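PDB 1RC6: (S)-ureidoglycine aminohydrolase from Escherichia coli, which hydrolyses (S)-ureidoglycine to (S)-ureidoglycolate and ammonia, a manganese-dependent deamination in the anaerobic use of allantoin as a nitrogen source. Local coordinates for residues 211-216 with 220-225; 18-21 with 25-28; 49-54 with 227-232. All blocks are in the same frame, centred on the assembly; numbering follows the deposited sequence.

Contact 1: 211-216 with 220-225; sequences GVYNLD and IPVKKG
Y213 presents a flat group to V222, but the meeting is made at the root of the side chain: V222 CG2 lies 3.7 Å from Y213 CB and approaches the phenol ring obliquely. At the edge of that ring, in its plane, sits L215 CD1 of the same segment. With a first torsion of 169°, V222 keeps CG2 beside its own backbone N, facing Y213 CB. The other branch of L215, CD2, reaches I220 CG1 at 4.2 Å, the two side chains running roughly perpendicular.

Y213, I220 and V222 share one side of the hairpin, while V212 and P221 share the reverse. Two antiparallel hydrogen-bonded pairs set the register. G211 N bonds to V222 O (3.0 Å) and V222 N to G211 O (2.9 Å); Y213 N bonds to I220 O (3.1 Å) and I220 N to Y213 O (2.9 Å). Between them P221 pairs with V212 at a non-hydrogen-bonded position, where a residue lacking an N-H costs no cross-strand bond.

Strand 219-223 ends its four-stranded sheet, and strand 234-240 flanks 210-214 on the other side. Y213 packs near Y249 and L215 near Q236, both probable substrate-binding residues. The arrangement is a beta hairpin of the C-terminal cupin barrel, its inward face turned to the likely active site.

Contact 2: 18-21 with 25-28; sequences RAIV and NFAL
I20 sets a forked bump against a hollow formed by L28 and F26. Its CG2 methyl rests 3.5 Å from L28 CB and 3.7 Å from F26 CE1, while CG1 comes up to F26 CZ. The first torsion of I20, 170°, sends CG1 away from the backbone N and wedges CG2 between that N and the carbonyl carbon, the position from which the methyl meets both neighbours. The I20 side chain crosses both at about a right angle; its CG2 lies oblique to the F26 ring.

A second fit lies at the other end. L28 CD1 sits between the backbone O of R18, at 3.5 Å, and the R18 side chain, at 4.1 Å from both R18 CB and R18 NH1. The arginine chain is kinked at its third torsion, which brings the guanidinium round to this methyl. Polar partners hold it there: NE bonds to L15 O, and NH1 forms a salt bridge with D226.

On the reverse side the relief is shallow, V21 CG2 meeting the small A27 CB at 4.0 Å. The side chains interlock along with the backbone, where L28 N bonds to I20 O at 2.7 Å and CA-H...O contacts run from A27 CA to the same I20 O and from A19 CA to L28 O.

Strand 26-29 is hydrogen-bonded to 227-230 on its other side, and F26 lies near Q236, a probable metal and substrate ligand. The arrangement is an irregular N-terminal beta hairpin that extends the edge of the C-terminal cupin sheet.

Contact 3: 49-54 with 227-232; sequences ILSTPK and YIFMGA
Y227, a buried residue, is hydrogen-bonded through its OH to D61 OD1 of strand 60-67, and the same oxygen is also met by S51 OG across the contact. The modelled separation of S51 OG and Y227 OH, 2.4 Å, is very short for a hydrogen bond, and at this resolution its exact geometry is doubtful. S51 OG comes in at the edge of the tyrosine ring, in its plane, from the CE2 side. The serine's first torsion, -62°, swings OG away from its own carbonyl carbon and toward strand 227-230. D61 completes the arrangement: its second carboxylate oxygen, OD2, accepts the backbone N-H of S51, so one acid is bonded to both the loop and the phenol.

The face of the same ring serves a different purpose. L50 CD1 lies over it in a CH-pi contact, 3.9 Å from the Y227 ring centroid and 23° off the normal, and is 3.6 Å from Y227 CD1. L50 CB lies over the same face, 3.9 Å from Y227 CE2, so the leucine is draped across the ring rather than touching it with one methyl. Farther along, F229 CD2 lies 3.6 Å from S51 OG, with the hydroxyl oblique to the phenyl ring. F229 is also near H202, a probable manganese ligand.

A loop between strands 46-49 and 60-67 of the N-terminal half is thereby joined to a strand of the C-terminal cupin sheet. Leucine packing over one face and polar partners at the hydroxyl probably limit the ring's movement. The chemistry is that of a polar cluster of S51, Y227 and D61 set beside a CH-pi contact, in which the carboxylate of D61 probably polarises the phenol.

In the fold
The three contacts illustrate how chemistry follows place in a fold. Contacts 1 and 2 are partly buried hairpins, each including the outermost strand of a different sheet of the C-terminal cupin domain; contact 1 relies on a regular set of backbone bonds, contact 2 more on interlocking side chains. They meet where L215 packs on F26 and R18 on P221. Contact 3 is fully buried and purely a matter of side chains, joining segments far apart in sequence and bridging the two halves of the chain. Strand 227-230 links all three: it pairs with 26-29 of contact 2, while I228 packs on Y213, L215 and V222 of contact 1.

Contact 1: 211-216 with 220-225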
ATOM      1  N   GLY A 211      -8.972 -13.947   5.091  1.00 49.70           N
ATOM      2  CA  GLY A 211      -8.225 -14.594   6.144  1.00 46.10           C
ATOM      3  C   GLY A 211      -8.631 -14.040   7.483  1.00 43.56           C
ATOM      4  O   GLY A 211      -9.632 -13.343   7.593  1.00 40.91           O
ATOM      5  N   VAL A 212      -7.858 -14.364   8.508  1.00 56.67           N
ATOM      6  CA  VAL A 212      -8.136 -13.872   9.842  1.00 61.92           C
ATOM      7  C   VAL A 212      -6.851 -13.324  10.442  1.00 61.28           C
ATOM      8  O   VAL A 212      -5.798 -13.970  10.414  1.00 62.64           O
ATOM      9  CB  VAL A 212      -8.702 -14.984  10.740  1.00 72.81           C
ATOM     10  CG1 VAL A 212      -8.953 -14.449  12.139  1.00 75.05           C
ATOM     11  CG2 VAL A 212      -9.996 -15.507  10.143  1.00 75.60           C
ATOM     12  N   TYR A 213      -6.948 -12.114  10.973  1.00 68.35           N
ATOM     13  CA  TYR A 213      -5.808 -11.446  11.573  1.00 74.01           C
ATOM     14  C   TYR A 213      -5.957 -11.403  13.076  1.00 74.40           C
ATOM     15  O   TYR A 213      -7.061 -11.490  13.601  1.00 72.80           O
ATOM     16  CB  TYR A 213      -5.700 -10.013  11.047  1.00 83.01           C
ATOM     17  CG  TYR A 213      -4.460  -9.740  10.235  1.00 90.76           C
ATOM     18  CD1 TYR A 213      -4.214 -10.425   9.042  1.00 94.80           C
ATOM     19  CD2 TYR A 213      -3.536  -8.785  10.652  1.00 95.01           C
ATOM     20  CE1 TYR A 213      -3.075 -10.164   8.285  1.00 98.42           C
ATOM     21  CE2 TYR A 213      -2.396  -8.516   9.903  1.00 99.22           C
ATOM     22  CZ  TYR A 213      -2.170  -9.208   8.723  1.00 99.89           C
ATOM     23  OH  TYR A 213      -1.037  -8.940   7.992  1.00100.77           O
ATOM     24  N   ASN A 214      -4.831 -11.264  13.759  1.00 67.40           N
ATOM     25  CA  ASN A 214      -4.816 -11.180  15.205  1.00 70.90           C
ATOM     26  C   ASN A 214      -4.006  -9.951  15.562  1.00 73.94           C
ATOM     27  O   ASN A 214      -2.790 -10.030  15.749  1.00 77.32           O
ATOM     28  CB  ASN A 214      -4.161 -12.416  15.817  1.00 82.80           C
ATOM     29  CG  ASN A 214      -4.070 -12.333  17.328  1.00 81.56           C
ATOM     30  OD1 ASN A 214      -5.079 -12.405  18.027  1.00 81.82           O
ATOM     31  ND2 ASN A 214      -2.854 -12.163  17.841  1.00 82.31           N
ATOM     32  N   LEU A 215      -4.687  -8.814  15.647  1.00 96.68           N
ATOM     33  CA  LEU A 215      -4.035  -7.552  15.972  1.00100.90           C
ATOM     34  C   LEU A 215      -3.732  -7.440  17.465  1.00103.93           C
ATOM     35  O   LEU A 215      -2.737  -7.989  17.945  1.00103.85           O
ATOM     36  CB  LEU A 215      -4.910  -6.379  15.512  1.00101.71           C
ATOM     37  CG  LEU A 215      -5.244  -6.294  14.013  1.00106.81           C
ATOM     38  CD1 LEU A 215      -3.960  -6.320  13.195  1.00107.53           C
ATOM     39  CD2 LEU A 215      -6.145  -7.450  13.608  1.00107.46           C
ATOM     40  N   ASP A 216      -4.579  -6.726  18.198  1.00 93.22           N
ATOM     41  CA  ASP A 216      -4.370  -6.573  19.631  1.00 96.15           C
ATOM     42  C   ASP A 216      -5.017  -7.726  20.382  1.00 93.15           C
ATOM     43  O   ASP A 216      -5.967  -7.545  21.145  1.00 91.77           O
ATOM     44  CB  ASP A 216      -4.920  -5.228  20.113  1.00115.87           C
ATOM     45  CG  ASP A 216      -3.991  -4.065  19.782  1.00121.38           C
ATOM     46  OD1 ASP A 216      -4.389  -2.898  19.988  1.00125.39           O
ATOM     47  OD2 ASP A 216      -2.856  -4.322  19.321  1.00122.93           O
ATOM     48  N   ILE A 220      -9.853 -10.883  13.979  1.00 59.27           N
ATOM     49  CA  ILE A 220     -10.725 -10.068  13.156  1.00 60.33           C
ATOM     50  C   ILE A 220     -10.757 -10.605  11.747  1.00 56.43           C
ATOM     51  O   ILE A 220      -9.730 -10.677  11.078  1.00 56.67           O
ATOM     52  CB  ILE A 220     -10.245  -8.601  13.083  1.00 74.35           C
ATOM     53  CG1 ILE A 220     -10.190  -7.982  14.480  1.00 72.68           C
ATOM     54  CG2 ILE A 220     -11.193  -7.796  12.200  1.00 72.62           C
ATOM     55  CD1 ILE A 220     -11.545  -7.839  15.142  1.00 77.60           C
ATOM     56  N   PRO A 221     -11.935 -11.017  11.278  1.00 67.23           N
ATOM     57  CA  PRO A 221     -11.927 -11.517   9.905  1.00 68.89           C
ATOM     58  C   PRO A 221     -11.474 -10.373   8.996  1.00 66.81           C
ATOM     59  O   PRO A 221     -11.893  -9.223   9.154  1.00 63.40           O
ATOM     60  CB  PRO A 221     -13.380 -11.943   9.674  1.00 58.20           C
ATOM     61  CG  PRO A 221     -14.162 -11.112  10.663  1.00 58.93           C
ATOM     62  CD  PRO A 221     -13.275 -11.091  11.879  1.00 59.06           C
ATOM     63  N   VAL A 222     -10.588 -10.692   8.067  1.00 45.29           N
ATOM     64  CA  VAL A 222     -10.063  -9.703   7.153  1.00 47.34           C
ATOM     65  C   VAL A 222     -10.348 -10.171   5.740  1.00 44.19           C
ATOM     66  O   VAL A 222     -10.419 -11.372   5.487  1.00 44.88           O
ATOM     67  CB  VAL A 222      -8.561  -9.556   7.366  1.00 66.34           C
ATOM     68  CG1 VAL A 222      -7.957  -8.738   6.265  1.00 70.52           C
ATOM     69  CG2 VAL A 222      -8.303  -8.896   8.697  1.00 66.77           C
ATOM     70  N   LYS A 223     -10.519  -9.239   4.815  1.00 40.48           N
ATOM     71  CA  LYS A 223     -10.802  -9.649   3.455  1.00 40.05           C
ATOM     72  C   LYS A 223     -10.431  -8.624   2.409  1.00 35.88           C
ATOM     73  O   LYS A 223     -10.149  -7.472   2.716  1.00 37.05           O
ATOM     74  CB  LYS A 223     -12.280  -9.998   3.318  1.00 50.51           C
ATOM     75  CG  LYS A 223     -13.217  -8.807   3.432  1.00 57.38           C
ATOM     76  CD  LYS A 223     -14.657  -9.271   3.646  1.00 64.42           C
ATOM     77  CE  LYS A 223     -15.654  -8.141   3.463  1.00 68.72           C
ATOM     78  NZ  LYS A 223     -15.717  -7.713   2.041  1.00 70.59           N
ATOM     79  N   LYS A 224     -10.435  -9.072   1.164  1.00 47.50           N
ATOM     80  CA  LYS A 224     -10.116  -8.228   0.027  1.00 46.74           C
ATOM     81  C   LYS A 224     -10.798  -6.880   0.190  1.00 46.31           C
ATOM     82  O   LYS A 224     -11.995  -6.820   0.457  1.00 47.41           O
ATOM     83  CB  LYS A 224     -10.584  -8.921  -1.247  1.00 36.72           C
ATOM     84  CG  LYS A 224     -10.497  -8.111  -2.511  1.00 38.76           C
ATOM     85  CD  LYS A 224     -10.560  -9.059  -3.705  1.00 40.70           C
ATOM     86  CE  LYS A 224     -10.753  -8.321  -5.014  1.00 41.08           C
ATOM     87  NZ  LYS A 224     -12.113  -7.706  -5.101  1.00 42.69           N
ATOM     88  N   GLY A 225     -10.027  -5.804   0.052  1.00 46.02           N
ATOM     89  CA  GLY A 225     -10.578  -4.469   0.189  1.00 44.47           C
ATOM     90  C   GLY A 225     -10.306  -3.823   1.539  1.00 44.16           C
ATOM     91  O   GLY A 225     -10.381  -2.601   1.675  1.00 45.26           O
TER

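Contact 2: 18-21 with 25-28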
ATOM      1  N   ARG A  18     -16.593  -3.529  10.878  1.00 81.58           N
ATOM      2  CA  ARG A  18     -15.415  -4.085  11.532  1.00 77.77           C
ATOM      3  C   ARG A  18     -14.350  -3.007  11.774  1.00 75.33           C
ATOM      4  O   ARG A  18     -13.371  -3.228  12.494  1.00 76.06           O
ATOM      5  CB  ARG A  18     -14.852  -5.239  10.701  1.00 73.68           C
ATOM      6  CG  ARG A  18     -15.727  -6.478  10.754  1.00 73.05           C
ATOM      7  CD  ARG A  18     -15.194  -7.608   9.891  1.00 73.19           C
ATOM      8  NE  ARG A  18     -15.297  -7.318   8.463  1.00 73.51           N
ATOM      9  CZ  ARG A  18     -14.287  -6.912   7.700  1.00 74.35           C
ATOM     10  NH1 ARG A  18     -13.076  -6.749   8.222  1.00 75.30           N
ATOM     11  NH2 ARG A  18     -14.492  -6.664   6.411  1.00 74.54           N
ATOM     12  N   ALA A  19     -14.570  -1.832  11.188  1.00 87.44           N
ATOM     13  CA  ALA A  19     -13.657  -0.699  11.320  1.00 85.27           C
ATOM     14  C   ALA A  19     -13.348  -0.359  12.783  1.00 82.38           C
ATOM     15  O   ALA A  19     -14.123   0.323  13.446  1.00 81.04           O
ATOM     16  CB  ALA A  19     -14.245   0.527  10.606  1.00 70.73           C
ATOM     17  N   ILE A  20     -12.206  -0.834  13.272  1.00 52.39           N
ATOM     18  CA  ILE A  20     -11.786  -0.581  14.642  1.00 53.16           C
ATOM     19  C   ILE A  20     -10.504   0.233  14.661  1.00 49.66           C
ATOM     20  O   ILE A  20      -9.722   0.178  13.717  1.00 49.67           O
ATOM     21  CB  ILE A  20     -11.529  -1.899  15.388  1.00 83.06           C
ATOM     22  CG1 ILE A  20     -10.862  -1.617  16.741  1.00 84.15           C
ATOM     23  CG2 ILE A  20     -10.642  -2.808  14.548  1.00 81.71           C
ATOM     24  CD1 ILE A  20     -11.684  -0.723  17.671  1.00 89.15           C
ATOM     25  N   VAL A  21     -10.286   0.975  15.740  1.00 53.54           N
ATOM     26  CA  VAL A  21      -9.092   1.800  15.872  1.00 54.54           C
ATOM     27  C   VAL A  21      -8.467   1.740  17.263  1.00 56.39           C
ATOM     28  O   VAL A  21      -9.170   1.604  18.260  1.00 58.08           O
ATOM     29  CB  VAL A  21      -9.416   3.269  15.539  1.00 60.41           C
ATOM     30  CG1 VAL A  21      -8.246   4.176  15.916  1.00 59.03           C
ATOM     31  CG2 VAL A  21      -9.727   3.395  14.052  1.00 57.05           C
ATOM     32  N   ASN A  25      -1.410   2.005  17.825  1.00 69.84           N
ATOM     33  CA  ASN A  25      -1.269   0.566  17.908  1.00 67.25           C
ATOM     34  C   ASN A  25      -1.701  -0.085  16.623  1.00 60.33           C
ATOM     35  O   ASN A  25      -0.904  -0.734  15.952  1.00 60.59           O
ATOM     36  CB  ASN A  25      -2.078   0.011  19.070  1.00 91.47           C
ATOM     37  CG  ASN A  25      -1.249  -0.123  20.321  1.00 98.09           C
ATOM     38  OD1 ASN A  25      -1.751  -0.507  21.381  1.00104.89           O
ATOM     39  ND2 ASN A  25       0.045   0.188  20.205  1.00104.06           N
ATOM     40  N   PHE A  26      -2.967   0.078  16.275  1.00 46.72           N
ATOM     41  CA  PHE A  26      -3.445  -0.501  15.037  1.00 41.03           C
ATOM     42  C   PHE A  26      -4.815   0.050  14.692  1.00 35.38           C
ATOM     43  O   PHE A  26      -5.463   0.691  15.517  1.00 34.53           O
ATOM     44  CB  PHE A  26      -3.474  -2.034  15.141  1.00 53.47           C
ATOM     45  CG  PHE A  26      -4.792  -2.595  15.602  1.00 54.95           C
ATOM     46  CD1 PHE A  26      -5.769  -2.954  14.678  1.00 53.45           C
ATOM     47  CD2 PHE A  26      -5.061  -2.753  16.963  1.00 56.83           C
ATOM     48  CE1 PHE A  26      -6.998  -3.463  15.097  1.00 56.01           C
ATOM     49  CE2 PHE A  26      -6.291  -3.263  17.398  1.00 57.62           C
ATOM     50  CZ  PHE A  26      -7.261  -3.618  16.462  1.00 57.42           C
ATOM     51  N   ALA A  27      -5.241  -0.191  13.460  1.00 32.89           N
ATOM     52  CA  ALA A  27      -6.536   0.272  12.986  1.00 30.78           C
ATOM     53  C   ALA A  27      -6.958  -0.578  11.810  1.00 28.80           C
ATOM     54  O   ALA A  27      -6.153  -0.867  10.933  1.00 28.54           O
ATOM     55  CB  ALA A  27      -6.441   1.715  12.551  1.00 43.93           C
ATOM     56  N   LEU A  28      -8.213  -0.998  11.803  1.00 32.29           N
ATOM     57  CA  LEU A  28      -8.735  -1.788  10.705  1.00 32.57           C
ATOM     58  C   LEU A  28      -9.696  -0.840  10.022  1.00 32.71           C
ATOM     59  O   LEU A  28     -10.631  -0.342  10.632  1.00 34.66           O
ATOM     60  CB  LEU A  28      -9.472  -3.025  11.223  1.00 43.83           C
ATOM     61  CG  LEU A  28     -10.179  -3.973  10.242  1.00 46.75           C
ATOM     62  CD1 LEU A  28     -11.388  -3.281   9.652  1.00 50.01           C
ATOM     63  CD2 LEU A  28      -9.241  -4.403   9.146  1.00 49.11           C
TER

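Contact 3: 49-54 with 227-232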
ATOM      1  N   ILE A  49      -8.144   8.603   1.512  1.00 27.59           N
ATOM      2  CA  ILE A  49      -6.950   8.608   2.349  1.00 27.68           C
ATOM      3  C   ILE A  49      -7.053   7.535   3.447  1.00 27.59           C
ATOM      4  O   ILE A  49      -8.115   7.358   4.048  1.00 25.14           O
ATOM      5  CB  ILE A  49      -6.783   9.978   3.000  1.00 23.76           C
ATOM      6  CG1 ILE A  49      -6.591  11.032   1.919  1.00 24.60           C
ATOM      7  CG2 ILE A  49      -5.629   9.966   3.956  1.00 21.58           C
ATOM      8  CD1 ILE A  49      -6.755  12.447   2.423  1.00 21.44           C
ATOM      9  N   LEU A  50      -5.949   6.829   3.698  1.00 26.41           N
ATOM     10  CA  LEU A  50      -5.912   5.770   4.705  1.00 25.16           C
ATOM     11  C   LEU A  50      -5.051   6.166   5.896  1.00 25.63           C
ATOM     12  O   LEU A  50      -5.480   6.935   6.734  1.00 24.42           O
ATOM     13  CB  LEU A  50      -5.403   4.480   4.067  1.00 20.32           C
ATOM     14  CG  LEU A  50      -6.268   4.100   2.852  1.00 20.58           C
ATOM     15  CD1 LEU A  50      -5.734   2.847   2.191  1.00 18.09           C
ATOM     16  CD2 LEU A  50      -7.698   3.887   3.289  1.00 17.64           C
ATOM     17  N   SER A  51      -3.838   5.653   5.986  1.00 27.09           N
ATOM     18  CA  SER A  51      -2.986   6.034   7.100  1.00 27.17           C
ATOM     19  C   SER A  51      -2.488   7.481   6.952  1.00 30.80           C
ATOM     20  O   SER A  51      -2.283   7.976   5.842  1.00 31.97           O
ATOM     21  CB  SER A  51      -1.794   5.081   7.191  1.00 24.73           C
ATOM     22  OG  SER A  51      -2.223   3.750   7.440  1.00 25.56           O
ATOM     23  N   THR A  52      -2.307   8.160   8.081  1.00 30.27           N
ATOM     24  CA  THR A  52      -1.807   9.538   8.106  1.00 30.86           C
ATOM     25  C   THR A  52      -1.122   9.701   9.452  1.00 34.91           C
ATOM     26  O   THR A  52      -1.326   8.891  10.348  1.00 35.40           O
ATOM     27  CB  THR A  52      -2.939  10.581   8.041  1.00 30.10           C
ATOM     28  OG1 THR A  52      -3.725  10.497   9.234  1.00 29.65           O
ATOM     29  CG2 THR A  52      -3.843  10.342   6.841  1.00 29.82           C
ATOM     30  N   PRO A  53      -0.295  10.742   9.612  1.00 36.34           N
ATOM     31  CA  PRO A  53       0.389  10.956  10.888  1.00 38.18           C
ATOM     32  C   PRO A  53      -0.595  11.053  12.044  1.00 42.23           C
ATOM     33  O   PRO A  53      -0.300  10.627  13.157  1.00 44.41           O
ATOM     34  CB  PRO A  53       1.130  12.264  10.658  1.00 37.64           C
ATOM     35  CG  PRO A  53       1.522  12.147   9.231  1.00 37.22           C
ATOM     36  CD  PRO A  53       0.228  11.663   8.589  1.00 38.59           C
ATOM     37  N   LYS A  54      -1.769  11.610  11.767  1.00 47.96           N
ATOM     38  CA  LYS A  54      -2.785  11.769  12.788  1.00 49.66           C
ATOM     39  C   LYS A  54      -3.221  10.412  13.310  1.00 48.10           C
ATOM     40  O   LYS A  54      -3.877  10.313  14.341  1.00 51.58           O
ATOM     41  CB  LYS A  54      -3.981  12.539  12.229  1.00 50.91           C
ATOM     42  CG  LYS A  54      -4.784  13.230  13.313  1.00 63.92           C
ATOM     43  CD  LYS A  54      -5.605  14.390  12.772  1.00 72.92           C
ATOM     44  CE  LYS A  54      -6.156  15.250  13.909  1.00 77.65           C
ATOM     45  NZ  LYS A  54      -7.044  14.492  14.843  1.00 79.51           N
ATOM     46  N   TYR A 227      -8.136  -2.567   4.872  1.00 35.78           N
ATOM     47  CA  TYR A 227      -6.853  -1.922   5.056  1.00 33.21           C
ATOM     48  C   TYR A 227      -6.508  -2.012   6.520  1.00 34.07           C
ATOM     49  O   TYR A 227      -7.369  -1.842   7.364  1.00 33.93           O
ATOM     50  CB  TYR A 227      -6.899  -0.449   4.661  1.00 31.05           C
ATOM     51  CG  TYR A 227      -5.582   0.243   4.915  1.00 25.50           C
ATOM     52  CD1 TYR A 227      -4.503   0.070   4.051  1.00 24.04           C
ATOM     53  CD2 TYR A 227      -5.395   1.020   6.054  1.00 21.64           C
ATOM     54  CE1 TYR A 227      -3.260   0.658   4.319  1.00 20.27           C
ATOM     55  CE2 TYR A 227      -4.168   1.616   6.337  1.00 18.53           C
ATOM     56  CZ  TYR A 227      -3.109   1.430   5.469  1.00 19.65           C
ATOM     57  OH  TYR A 227      -1.909   2.023   5.755  1.00 20.77           O
ATOM     58  N   ILE A 228      -5.244  -2.248   6.829  1.00 33.94           N
ATOM     59  CA  ILE A 228      -4.856  -2.368   8.216  1.00 34.79           C
ATOM     60  C   ILE A 228      -3.615  -1.569   8.559  1.00 35.17           C
ATOM     61  O   ILE A 228      -2.588  -1.685   7.887  1.00 34.61           O
ATOM     62  CB  ILE A 228      -4.562  -3.827   8.566  1.00 41.58           C
ATOM     63  CG1 ILE A 228      -5.690  -4.716   8.065  1.00 42.31           C
ATOM     64  CG2 ILE A 228      -4.376  -3.972  10.066  1.00 42.60           C
ATOM     65  CD1 ILE A 228      -5.382  -6.179   8.199  1.00 44.84           C
ATOM     66  N   PHE A 229      -3.712  -0.764   9.610  1.00 32.06           N
ATOM     67  CA  PHE A 229      -2.569   0.009  10.068  1.00 33.07           C
ATOM     68  C   PHE A 229      -1.988  -0.622  11.326  1.00 34.15           C
ATOM     69  O   PHE A 229      -2.610  -0.596  12.380  1.00 34.63           O
ATOM     70  CB  PHE A 229      -2.946   1.449  10.395  1.00 34.33           C
ATOM     71  CG  PHE A 229      -1.846   2.201  11.079  1.00 32.31           C
ATOM     72  CD1 PHE A 229      -1.997   2.651  12.385  1.00 31.67           C
ATOM     73  CD2 PHE A 229      -0.635   2.434  10.421  1.00 29.99           C
ATOM     74  CE1 PHE A 229      -0.955   3.330  13.032  1.00 29.27           C
ATOM     75  CE2 PHE A 229       0.407   3.103  11.051  1.00 28.27           C
ATOM     76  CZ  PHE A 229       0.250   3.554  12.358  1.00 28.70           C
ATOM     77  N   MET A 230      -0.792  -1.180  11.204  1.00 32.83           N
ATOM     78  CA  MET A 230      -0.111  -1.819  12.319  1.00 35.59           C
ATOM     79  C   MET A 230       0.920  -0.821  12.836  1.00 36.34           C
ATOM     80  O   MET A 230       1.953  -0.595  12.203  1.00 38.52           O
ATOM     81  CB  MET A 230       0.582  -3.088  11.825  1.00 45.87           C
ATOM     82  CG  MET A 230      -0.327  -4.087  11.104  1.00 49.33           C
ATOM     83  SD  MET A 230       0.634  -5.342  10.176  1.00 54.97           S
ATOM     84  CE  MET A 230      -0.552  -5.902   8.964  1.00 57.23           C
ATOM     85  N   GLY A 231       0.640  -0.221  13.985  1.00 39.83           N
ATOM     86  CA  GLY A 231       1.547   0.765  14.547  1.00 40.18           C
ATOM     87  C   GLY A 231       2.881   0.255  15.066  1.00 39.86           C
ATOM     88  O   GLY A 231       3.145  -0.948  15.095  1.00 40.84           O
ATOM     89  N   ALA A 232       3.732   1.188  15.478  1.00 52.77           N
ATOM     90  CA  ALA A 232       5.046   0.850  16.007  1.00 52.78           C
ATOM     91  C   ALA A 232       4.922   0.150  17.366  1.00 52.87           C
ATOM     92  O   ALA A 232       4.213   0.623  18.270  1.00 51.14           O
ATOM     93  CB  ALA A 232       5.896   2.111  16.134  1.00 51.49           C
TER